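Local coordinates for fatty acid amide hydrolase (Candida albicans, PDB 6KVR), which probably hydrolyses amides of monocarboxylic acids to the free carboxylate and ammonium, as a member of the amidase family, at residues V442-D445 and Q446-Q450; Q450-D453 and F454-N458. One frame throughout, in Å; residues are numbered along the deposited sequence.

Contact 1 (V442-D445 and Q446-Q450); sequences VTRD and QLRDQ
Arg444 and Arg448, one helical turn apart on helix 434-457, lie side by side with their guanidinium groups stacked, centres 4.5 Å apart and planes at 20°. The overlap is offset: Arg444 CD sits over one face of the Arg448 guanidinium, near its rim, 3.5 Å from Arg448 NH2. With CG anti to its own backbone nitrogen (chi1 174°), Arg444 lays its aliphatic part beside Arg448, and the bend at chi3 (69°) turns NE and the guanidinium toward Asp445. Asp445 then takes the edge of the Arg444 group. Its OD1 receives NE of Arg444 at 3.2 Å and also NH2, a side-on salt bridge in which both nitrogens reach one oxygen from the same face of the carboxylate. That oxygen lies 4.6 Å from Arg448 NH1 but well out of the Arg448 plane, so there it offers charge alone.

On another side of the helix, Thr443 CG2 meets Leu447 CD1 at 3.9 Å; the methyl of beta-branched Thr443 and the branched end of Leu447 suit the seam with helix 385-397. A water at 2.6 Å from Thr443 OG1 donates to Gln446 OE1; a long polar glutamine suits this exposed position. Beneath all this run regular helical bonds, such as Arg448 N to Arg444 O.

Further out, Arg448 NE is held by the carbonyl of Ile489, Arg444 NH1 by that of Ser291, and Arg444 NH2 by Glu290 of the second subunit. Asp449 bridges to Lys280 of that subunit. The carboxylates of Asp445 and Glu290 of the second subunit probably offset the repulsion between the stacked cations.

Contact 2 (Q450-D453 and F454-N458); sequences QYND and FMVQN
Val456 N donates to Asn452 O at 2.9 Å, almost in line with the carbonyl bond, and the same carbonyl is covered by Val456 CG2 at 3.2 Å. That methyl, beside the backbone N while CG1 is anti to it (chi1 168°), is turned back toward Asn452 and also rests 3.8 Å from Asn452 OD1. Asn452 ND2 donates to Trp320 O of the second subunit, which suits an amide to this place. Tyr451 O takes the backbone N of Met455, present as selenomethionine, and Gln450 O takes Phe454 N over a more bent path, 139° at the hydrogen. Gln457 N reaches Asp453 O from above the carbonyl plane, while the aliphatic part of Gln457 folds over this oxygen, CB at 3.1 Å.

These bonds belong to the last turns of helix 434-457; Asn458 is the first residue to leave helical angles. Its side chain turns back: ND2 gives a hydrogen bond of 2.9 Å to Phe454 O, in the carbonyl plane on a lone pair, and the backbone N of Asn458 donates to the same oxygen at 3.1 Å. One carbonyl near the helix end is thus gripped twice, a task for which a short amide is well fitted. Elsewhere the Phe454 ring stacks with Phe380, Tyr451 OH is bonded to Pro383 O, and Gln450 OE1 accepts from Asn384 ND2.

How the contacts relate
Both contacts lie within helix 434-457 and are met in order along the chain. Contact 1 comes first, in the middle of the helix, and contact 2 follows to its C-terminal end; Gln450 closes the one and opens the other. Neither nests in or crosses the other, and no loop is closed, since each joins adjacent helical turns; the centres of the two contacts are about 12 Å apart. Contact 1 sets the helix against helices 385-397 and 482-490, whereas contact 2 meets the loop segments around Pro382 and Phe492, before the chain goes on to strand 462-466 of the central sheet. Each also touches the second subunit, so this one helix lines the dimer interface over successive turns.

Contact 1 (V442-D445 and Q446-Q450)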
loop_
_atom_site.group_PDB
_atom_site.type_symbol
_atom_site.label_atom_id
_atom_site.label_comp_id
_atom_site.label_asym_id
_atom_site.label_seq_id
_atom_site.Cartn_x
_atom_site.Cartn_y
_atom_site.Cartn_z
ATOM N N VAL A 442 -0.497 8.292 11.393
ATOM C CA VAL A 442 0.735 9.075 11.513
ATOM C C VAL A 442 1.691 8.400 12.487
ATOM O O VAL A 442 2.882 8.234 12.199
ATOM C CB VAL A 442 0.422 10.524 11.944
ATOM C CG1 VAL A 442 1.701 11.243 12.398
ATOM C CG2 VAL A 442 -0.243 11.312 10.803
ATOM N N THR A 443 1.176 7.999 13.654
ATOM C CA THR A 443 1.977 7.252 14.625
ATOM C C THR A 443 2.587 5.995 14.005
ATOM O O THR A 443 3.768 5.696 14.213
ATOM C CB THR A 443 1.105 6.872 15.821
ATOM O OG1 THR A 443 0.617 8.059 16.451
ATOM C CG2 THR A 443 1.894 6.058 16.802
ATOM N N ARG A 444 1.781 5.236 13.257
ATOM C CA ARG A 444 2.270 4.026 12.597
ATOM C C ARG A 444 3.434 4.337 11.666
ATOM O O ARG A 444 4.431 3.606 11.628
ATOM C CB ARG A 444 1.132 3.371 11.812
ATOM C CG ARG A 444 1.545 2.181 10.970
ATOM C CD ARG A 444 0.491 1.898 9.911
ATOM N NE ARG A 444 0.478 2.960 8.917
ATOM C CZ ARG A 444 -0.465 3.150 8.000
ATOM N NH1 ARG A 444 -1.506 2.340 7.893
ATOM N NH2 ARG A 444 -0.355 4.181 7.165
ATOM N N ASP A 445 3.314 5.400 10.887
ATOM C CA ASP A 445 4.374 5.720 9.946
ATOM C C ASP A 445 5.644 6.136 10.677
ATOM O O ASP A 445 6.753 5.784 10.250
ATOM C CB ASP A 445 3.896 6.800 8.981
ATOM C CG ASP A 445 2.853 6.270 8.001
ATOM O OD1 ASP A 445 2.655 5.022 7.947
ATOM O OD2 ASP A 445 2.252 7.093 7.267
ATOM N N GLN A 446 5.505 6.860 11.797
ATOM C CA GLN A 446 6.681 7.242 12.578
ATOM C C GLN A 446 7.379 6.022 13.165
ATOM O O GLN A 446 8.616 5.956 13.181
ATOM C CB GLN A 446 6.293 8.221 13.684
ATOM C CG GLN A 446 6.047 9.617 13.169
ATOM C CD GLN A 446 5.318 10.479 14.180
ATOM O OE1 GLN A 446 4.766 9.972 15.150
ATOM N NE2 GLN A 446 5.335 11.793 13.968
ATOM N N LEU A 447 6.606 5.055 13.662
ATOM C CA LEU A 447 7.189 3.831 14.199
ATOM C C LEU A 447 7.911 3.045 13.117
ATOM O O LEU A 447 9.018 2.543 13.336
ATOM C CB LEU A 447 6.100 2.965 14.830
ATOM C CG LEU A 447 5.478 3.559 16.087
ATOM C CD1 LEU A 447 4.162 2.865 16.351
ATOM C CD2 LEU A 447 6.430 3.419 17.277
ATOM N N ARG A 448 7.278 2.906 11.950
ATOM C CA ARG A 448 7.894 2.193 10.839
ATOM C C ARG A 448 9.231 2.814 10.447
ATOM O O ARG A 448 10.202 2.092 10.176
ATOM C CB ARG A 448 6.949 2.175 9.641
ATOM C CG ARG A 448 5.841 1.155 9.780
ATOM C CD ARG A 448 4.867 1.224 8.608
ATOM N NE ARG A 448 3.734 0.334 8.834
ATOM C CZ ARG A 448 2.815 0.040 7.921
ATOM N NH1 ARG A 448 2.823 0.615 6.727
ATOM N NH2 ARG A 448 1.872 -0.856 8.214
ATOM N N ASP A 449 9.303 4.146 10.404
ATOM C CA ASP A 449 10.564 4.790 10.061
ATOM C C ASP A 449 11.587 4.585 11.166
ATOM O O ASP A 449 12.760 4.303 10.886
ATOM C CB ASP A 449 10.347 6.282 9.789
ATOM C CG ASP A 449 9.766 6.541 8.402
ATOM O OD1 ASP A 449 10.116 5.800 7.458
ATOM O OD2 ASP A 449 8.954 7.483 8.250
ATOM N N GLN A 450 11.160 4.700 12.429
ATOM C CA GLN A 450 12.101 4.531 13.531
ATOM C C GLN A 450 12.791 3.175 13.443
ATOM O O GLN A 450 14.013 3.082 13.600
ATOM C CB GLN A 450 11.382 4.697 14.875
ATOM C CG GLN A 450 12.316 4.617 16.073
ATOM C CD GLN A 450 11.634 4.921 17.409
ATOM O OE1 GLN A 450 10.409 4.857 17.538
ATOM N NE2 GLN A 450 12.435 5.271 18.404
HETATM O O HOH W 1 2.434 9.621 17.450
#

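Contact 2 (Q450-D453 and F454-N458)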
loop_
_atom_site.group_PDB
_atom_site.type_symbol
_atom_site.label_atom_id
_atom_site.label_comp_id
_atom_site.label_asym_id
_atom_site.label_seq_id
_atom_site.Cartn_x
_atom_site.Cartn_y
_atom_site.Cartn_z
ATOM N N GLN A 450 11.160 4.700 12.429
ATOM C CA GLN A 450 12.101 4.531 13.531
ATOM C C GLN A 450 12.791 3.175 13.443
ATOM O O GLN A 450 14.013 3.082 13.600
ATOM C CB GLN A 450 11.382 4.697 14.875
ATOM C CG GLN A 450 12.316 4.617 16.073
ATOM C CD GLN A 450 11.634 4.921 17.409
ATOM O OE1 GLN A 450 10.409 4.857 17.538
ATOM N NE2 GLN A 450 12.435 5.271 18.404
ATOM N N TYR A 451 12.031 2.120 13.137
ATOM C CA TYR A 451 12.579 0.769 13.105
ATOM C C TYR A 451 13.341 0.502 11.818
ATOM O O TYR A 451 14.349 -0.213 11.824
ATOM C CB TYR A 451 11.453 -0.266 13.270
ATOM C CG TYR A 451 11.127 -0.574 14.704
ATOM C CD1 TYR A 451 10.475 0.357 15.497
ATOM C CD2 TYR A 451 11.494 -1.786 15.274
ATOM C CE1 TYR A 451 10.199 0.093 16.814
ATOM C CE2 TYR A 451 11.213 -2.068 16.594
ATOM C CZ TYR A 451 10.565 -1.121 17.359
ATOM O OH TYR A 451 10.267 -1.392 18.681
ATOM N N ASN A 452 12.851 1.025 10.697
ATOM C CA ASN A 452 13.581 0.848 9.451
ATOM C C ASN A 452 14.913 1.588 9.516
ATOM O O ASN A 452 15.944 1.051 9.103
ATOM C CB ASN A 452 12.713 1.316 8.278
ATOM C CG ASN A 452 13.405 1.196 6.923
ATOM O OD1 ASN A 452 13.798 0.106 6.491
ATOM N ND2 ASN A 452 13.515 2.325 6.227
ATOM N N ASP A 453 14.919 2.791 10.103
ATOM C CA ASP A 453 16.160 3.541 10.262
ATOM C C ASP A 453 17.136 2.809 11.170
ATOM O O ASP A 453 18.354 2.938 11.005
ATOM C CB ASP A 453 15.883 4.915 10.859
ATOM C CG ASP A 453 15.219 5.860 9.876
ATOM O OD1 ASP A 453 15.200 5.564 8.659
ATOM O OD2 ASP A 453 14.718 6.912 10.329
ATOM N N PHE A 454 16.622 2.077 12.162
ATOM C CA PHE A 454 17.493 1.309 13.041
ATOM C C PHE A 454 18.244 0.239 12.262
ATOM O O PHE A 454 19.468 0.121 12.376
ATOM C CB PHE A 454 16.692 0.669 14.176
ATOM C CG PHE A 454 17.432 -0.448 14.880
ATOM C CD1 PHE A 454 18.480 -0.167 15.747
ATOM C CD2 PHE A 454 17.091 -1.767 14.662
ATOM C CE1 PHE A 454 19.172 -1.182 16.397
ATOM C CE2 PHE A 454 17.772 -2.797 15.315
ATOM C CZ PHE A 454 18.818 -2.498 16.187
HETATM N N MSE A 455 17.530 -0.548 11.459
HETATM C CA MSE A 455 18.170 -1.606 10.696
HETATM C C MSE A 455 19.019 -1.126 9.508
HETATM O O MSE A 455 20.001 -1.781 9.158
HETATM C CB MSE A 455 17.130 -2.618 10.200
HETATM C CG MSE A 455 16.311 -3.257 11.327
HETATM SE SE MSE A 455 14.884 -4.394 10.687
HETATM C CE MSE A 455 16.003 -5.837 9.992
ATOM N N VAL A 456 18.627 -0.012 8.880
ATOM C CA VAL A 456 19.429 0.554 7.800
ATOM C C VAL A 456 20.727 1.131 8.354
ATOM O O VAL A 456 21.820 0.733 7.943
ATOM C CB VAL A 456 18.622 1.617 7.029
ATOM C CG1 VAL A 456 19.531 2.432 6.084
ATOM C CG2 VAL A 456 17.483 0.963 6.261
ATOM N N GLN A 457 20.622 2.038 9.332
ATOM C CA GLN A 457 21.768 2.784 9.847
ATOM C C GLN A 457 22.746 1.913 10.617
ATOM O O GLN A 457 23.920 2.279 10.730
ATOM C CB GLN A 457 21.292 3.921 10.755
ATOM C CG GLN A 457 20.677 5.083 9.991
ATOM C CD GLN A 457 19.980 6.079 10.894
ATOM O OE1 GLN A 457 19.573 7.157 10.451
ATOM N NE2 GLN A 457 19.835 5.726 12.174
ATOM N N ASN A 458 22.291 0.787 11.162
ATOM C CA ASN A 458 23.138 -0.117 11.923
ATOM C C ASN A 458 23.440 -1.391 11.154
ATOM O O ASN A 458 23.926 -2.365 11.742
ATOM C CB ASN A 458 22.476 -0.440 13.261
ATOM C CG ASN A 458 22.397 0.767 14.176
ATOM O OD1 ASN A 458 23.412 1.212 14.706
ATOM N ND2 ASN A 458 21.192 1.298 14.371
#